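Local coordinates for capsule biosynthesis protein CapD proenzyme (Bacillus anthracis, PDB 3G9K) that cleaves the poly-gamma-D-glutamate capsule of the bacterium and, as a transpeptidase, joins it through an amide bond to meso-diaminopimelic acid in the peptidoglycan, at residues T80-R85 against V218-P223; L245-K250 against K303-M308. All blocks are in the same frame, centred on the assembly; numbering follows the deposited sequence.

Contact 1: T80-R85 against V218-P223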
# COMPACT_ATOMS: atom_id res chain seq x y z
N THR A 80 16.35 -1.89 4.10
CA THR A 80 16.23 -0.50 3.66
C THR A 80 14.77 -0.12 3.54
O THR A 80 13.94 -0.94 3.13
CB THR A 80 16.83 -0.28 2.25
OG1 THR A 80 18.11 -0.92 2.12
CG2 THR A 80 16.98 1.22 1.97
N PHE A 81 14.46 1.12 3.88
CA PHE A 81 13.16 1.69 3.62
C PHE A 81 13.32 2.96 2.77
O PHE A 81 14.03 3.87 3.16
CB PHE A 81 12.40 2.05 4.90
CG PHE A 81 11.00 2.51 4.62
CD1 PHE A 81 10.00 1.59 4.40
CD2 PHE A 81 10.72 3.85 4.49
CE1 PHE A 81 8.71 2.01 4.08
CE2 PHE A 81 9.42 4.26 4.17
CZ PHE A 81 8.43 3.32 3.98
N ILE A 82 12.71 3.00 1.58
CA ILE A 82 12.75 4.23 0.80
C ILE A 82 11.40 4.99 0.88
O ILE A 82 10.35 4.46 0.53
CB ILE A 82 13.12 3.98 -0.65
CG1 ILE A 82 14.30 3.01 -0.75
CG2 ILE A 82 13.39 5.33 -1.34
CD1 ILE A 82 15.45 3.40 0.12
N ASP A 83 11.46 6.21 1.39
CA ASP A 83 10.33 7.09 1.56
C ASP A 83 10.23 8.05 0.36
O ASP A 83 11.01 9.00 0.24
CB ASP A 83 10.50 7.88 2.87
CG ASP A 83 9.31 8.82 3.16
OD1 ASP A 83 8.52 9.13 2.24
OD2 ASP A 83 9.12 9.21 4.33
N TYR A 84 9.25 7.81 -0.52
CA TYR A 84 8.97 8.72 -1.64
C TYR A 84 7.53 9.28 -1.56
O TYR A 84 6.84 9.48 -2.55
CB TYR A 84 9.29 8.04 -2.99
CG TYR A 84 8.73 6.62 -3.12
CD1 TYR A 84 7.54 6.38 -3.77
CD2 TYR A 84 9.40 5.54 -2.58
CE1 TYR A 84 7.03 5.11 -3.86
CE2 TYR A 84 8.90 4.28 -2.66
CZ TYR A 84 7.72 4.05 -3.33
OH TYR A 84 7.23 2.77 -3.39
N ARG A 85 7.14 9.61 -0.34
CA ARG A 85 5.91 10.24 -0.08
C ARG A 85 6.00 11.69 -0.57
O ARG A 85 7.10 12.28 -0.53
CB ARG A 85 5.66 10.18 1.42
CG ARG A 85 4.30 10.60 1.84
CD ARG A 85 3.96 10.01 3.22
NE ARG A 85 2.71 10.57 3.73
CZ ARG A 85 1.51 10.25 3.26
NH1 ARG A 85 1.35 9.38 2.27
NH2 ARG A 85 0.43 10.80 3.81
N VAL A 218 13.88 12.29 -2.26
CA VAL A 218 13.58 11.03 -1.55
C VAL A 218 14.30 10.99 -0.20
O VAL A 218 15.33 11.62 -0.05
CB VAL A 218 14.02 9.82 -2.38
CG1 VAL A 218 13.81 8.57 -1.62
CG2 VAL A 218 13.24 9.77 -3.67
N GLU A 219 13.73 10.27 0.76
CA GLU A 219 14.44 9.97 2.02
C GLU A 219 14.66 8.47 2.15
O GLU A 219 13.74 7.67 1.90
CB GLU A 219 13.67 10.53 3.20
CG GLU A 219 13.47 12.06 3.12
CD GLU A 219 14.79 12.86 3.28
OE1 GLU A 219 15.75 12.31 3.86
OE2 GLU A 219 14.89 14.03 2.81
N VAL A 220 15.89 8.09 2.51
CA VAL A 220 16.27 6.71 2.82
C VAL A 220 16.25 6.63 4.33
O VAL A 220 16.77 7.51 5.01
CB VAL A 220 17.63 6.34 2.22
CG1 VAL A 220 18.04 4.92 2.59
CG2 VAL A 220 17.57 6.52 0.72
N ARG A 221 15.55 5.61 4.86
CA ARG A 221 15.31 5.49 6.30
C ARG A 221 15.62 4.06 6.69
O ARG A 221 15.64 3.17 5.85
CB ARG A 221 13.87 5.85 6.66
CG ARG A 221 13.39 7.21 6.16
CD ARG A 221 12.05 7.57 6.80
NE ARG A 221 11.39 8.72 6.17
CZ ARG A 221 11.69 9.99 6.38
NH1 ARG A 221 12.65 10.34 7.26
NH2 ARG A 221 11.03 10.95 5.72
N LYS A 222 15.94 3.88 7.97
CA LYS A 222 16.13 2.54 8.53
C LYS A 222 14.77 1.91 8.83
O LYS A 222 13.93 2.55 9.42
CB LYS A 222 16.95 2.60 9.83
CG LYS A 222 18.42 2.20 9.66
CD LYS A 222 18.56 0.71 9.21
CE LYS A 222 19.40 0.61 7.91
NZ LYS A 222 19.63 -0.80 7.51
N PRO A 223 14.53 0.68 8.40
CA PRO A 223 13.26 0.08 8.86
C PRO A 223 13.15 -0.00 10.39
O PRO A 223 14.16 -0.14 11.07
CB PRO A 223 13.30 -1.30 8.23
CG PRO A 223 14.19 -1.14 7.01
CD PRO A 223 15.27 -0.21 7.49

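Contact 2: L245-K250 against K303-M308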
# COMPACT_ATOMS: atom_id res chain seq x y z
N LEU A 245 1.54 -0.55 14.11
CA LEU A 245 1.16 -1.92 13.77
C LEU A 245 1.86 -2.92 14.66
O LEU A 245 1.23 -3.83 15.20
CB LEU A 245 1.50 -2.20 12.30
CG LEU A 245 1.47 -3.66 11.84
CD1 LEU A 245 0.16 -4.37 12.18
CD2 LEU A 245 1.77 -3.68 10.33
N LEU A 246 3.17 -2.74 14.86
CA LEU A 246 3.95 -3.66 15.68
C LEU A 246 3.61 -3.62 17.19
O LEU A 246 3.59 -4.65 17.86
CB LEU A 246 5.45 -3.36 15.51
CG LEU A 246 6.41 -4.54 15.37
CD1 LEU A 246 7.86 -4.07 15.58
CD2 LEU A 246 6.06 -5.75 16.18
N GLN A 247 3.39 -2.43 17.72
CA GLN A 247 2.81 -2.27 19.05
C GLN A 247 1.50 -3.07 19.23
O GLN A 247 1.33 -3.79 20.23
CB GLN A 247 2.52 -0.79 19.32
CG GLN A 247 3.76 0.04 19.54
CD GLN A 247 3.45 1.53 19.67
OE1 GLN A 247 2.37 1.99 19.28
NE2 GLN A 247 4.41 2.29 20.24
N MSE A 248 0.61 -2.93 18.29
CA MSE A 248 -0.66 -3.64 18.30
C MSE A 248 -0.49 -5.17 18.22
O MSE A 248 -1.18 -5.90 18.93
CB MSE A 248 -1.59 -3.15 17.20
CG MSE A 248 -2.20 -1.79 17.45
SE MSE A 248 -3.40 -1.17 16.08
CE MSE A 248 -4.67 -2.62 16.06
N LEU A 249 0.39 -5.62 17.34
CA LEU A 249 0.71 -7.04 17.25
C LEU A 249 1.25 -7.54 18.59
O LEU A 249 0.84 -8.59 19.07
CB LEU A 249 1.72 -7.33 16.14
CG LEU A 249 1.26 -7.14 14.68
CD1 LEU A 249 2.46 -7.20 13.75
CD2 LEU A 249 0.17 -8.18 14.26
N LYS A 250 2.20 -6.80 19.17
CA LYS A 250 2.83 -7.19 20.43
C LYS A 250 1.85 -7.13 21.61
O LYS A 250 1.80 -8.07 22.42
CB LYS A 250 4.07 -6.35 20.69
CG LYS A 250 5.22 -6.66 19.74
CD LYS A 250 6.44 -5.85 20.09
CE LYS A 250 7.16 -6.44 21.31
NZ LYS A 250 7.94 -7.67 21.03
N LYS A 303 9.81 -3.65 26.52
CA LYS A 303 9.71 -2.78 27.70
C LYS A 303 8.81 -1.57 27.45
O LYS A 303 8.08 -1.14 28.34
CB LYS A 303 11.11 -2.34 28.18
CG LYS A 303 11.77 -3.33 29.17
CD LYS A 303 12.63 -2.60 30.20
CE LYS A 303 13.50 -3.54 31.06
NZ LYS A 303 14.08 -2.83 32.25
N TYR A 304 8.84 -1.04 26.23
CA TYR A 304 7.92 0.04 25.89
C TYR A 304 6.48 -0.47 25.88
O TYR A 304 5.60 0.18 26.44
CB TYR A 304 8.26 0.67 24.54
CG TYR A 304 7.50 1.95 24.27
CD1 TYR A 304 8.06 3.18 24.57
CD2 TYR A 304 6.22 1.92 23.75
CE1 TYR A 304 7.37 4.35 24.34
CE2 TYR A 304 5.52 3.08 23.52
CZ TYR A 304 6.09 4.30 23.82
OH TYR A 304 5.40 5.47 23.58
N ILE A 305 6.25 -1.62 25.24
CA ILE A 305 4.92 -2.26 25.20
C ILE A 305 4.42 -2.54 26.64
O ILE A 305 3.23 -2.36 26.93
CB ILE A 305 4.89 -3.55 24.32
CG1 ILE A 305 4.63 -3.22 22.84
CG2 ILE A 305 3.79 -4.50 24.77
CD1 ILE A 305 5.66 -2.34 22.20
N SER A 306 5.34 -2.99 27.51
CA SER A 306 5.07 -3.17 28.96
C SER A 306 4.39 -1.97 29.60
O SER A 306 3.45 -2.13 30.39
CB SER A 306 6.37 -3.40 29.74
OG SER A 306 6.79 -4.74 29.65
N THR A 307 4.87 -0.79 29.28
CA THR A 307 4.36 0.45 29.88
C THR A 307 3.19 1.10 29.18
O THR A 307 2.77 2.16 29.54
CB THR A 307 5.48 1.48 30.01
OG1 THR A 307 6.01 1.77 28.73
CG2 THR A 307 6.58 0.91 30.80
N MSE A 308 2.66 0.54 28.17
CA MSE A 308 1.60 1.14 27.36
C MSE A 308 0.23 1.01 28.01
O MSE A 308 -0.19 -0.09 28.40
CB MSE A 308 1.58 0.52 25.95
CG MSE A 308 2.84 0.80 25.15
SE MSE A 308 2.62 0.34 23.27
CE MSE A 308 1.42 1.77 22.79

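Contact 1: T80-R85 against V218-P223
Phe81, Ile82 and Asp83 pair with Arg221, Val220 and Glu219 on two neighbouring strands, 79-83 and 219-228, lying between 68-74 and 231-235 in an antiparallel sheet of this member of the gamma-glutamyltransferase family, in the NTN (N-terminal nucleophile) hydrolase clan. The strand directions differ by 153°, and two hydrogen-bonded pairs, Phe81 with Arg221 and Asp83 with Glu219, flank the non-hydrogen-bonded pair of Ile82 and Val220. Within the first pair Arg221 N to Phe81 O is 2.9 Å; within the second, Asp83 N to Glu219 O is 2.8 Å.

On the sheet face carrying Ile82 and Val220 the packing is aliphatic. Ile82 CD1 lies 3.8 Å from Val220 CG2, the two side chains running side by side, while Ile82 CG2 meets Val218 CG1 at 3.3 Å, tighter than usual van der Waals contact. Tyr115 of helix 104-115 covers Thr80 and Ile82.

The other face is mixed: Phe81, edge-to-face with Phe240, at one end and the Asp83-Arg221 pair at the other. Arg221 grips Asp83 OD2 side-on with NE and NH2, both bonds lying close to the guanidinium plane although the two planar groups are turned 60° apart. Glu219 CB sits over one guanidinium face, 3.7 Å above its plane. OD1 is held separately, by Arg55 of the other chain in a salt bridge and by Arg85 N in an Asx turn. The two grips on OD2 differ: Arg221 NE, 3.0 Å from Asp83 OD2, reaches its anti lone pair, whereas NH2, at 2.9 Å from OD2, comes from above the carboxylate plane.

Contact 2: L245-K250 against K303-M308
Gln247 of helix 242-254 meets Tyr304 and Ile305 of the short helix 302-306 and selenomethionine Met308 just after it, while Lys250 meets Ile305; helix 242-254 thus packs against the last modelled residues of the chain. The close part centres on Gln247, whose chain, extended beyond CG (chi2 174°), crosses Met308 at about a right angle. Met308 CE lies 3.6 Å from Gln247 OE1, and Met308 SE is 3.9 Å from Gln247 CG. Ile305 touches both residues of helix 242-254: its CD1 is 4.0 Å from Gln247 CG and its CG1 3.8 Å from Lys250 CB.

Toward Tyr304 the contact thins, and this residue is partly exposed. Gln247 NE2 approaches Tyr304 CE2 at 3.6 Å obliquely, with amide and ring planes 7° apart, and little of the tyrosine is covered.

Outside the two segments, Gln247 NE2 bonds Met299 O, Lys250 NZ bonds Asn227 O and forms a salt bridge with Asp302, and Tyr304 OH bonds Asp281. The interface itself is therefore a van der Waals one, made by aliphatic and selenomethionine groups together with the Gln247 amide and the Tyr304 ring, while outside hydrogen bonds and a salt bridge hold Gln247 NE2, Tyr304 OH and Lys250 NZ.

Overall arrangement
Both contacts are largely buried, but contact 1 lies about 12 Å from the centre of the chain and contact 2 about 26 Å, toward its periphery. Their centres are about 23 Å apart and their nearest atoms about 8 Å, without touching. Contact 1 joins sheet strands through backbone bonds and an internal salt bridge, burying 482 Å²; contact 2 packs helix 242-254 against helix 302-306 and the turn after it, through side chains, burying 239 Å². The strand 219-228 links them: its beginning pairs in contact 1, and toward its other end Asn227 and Tyr228 meet helix 242-254. The second chain reaches both regions, with a salt bridge at contact 1 and packing beside contact 2.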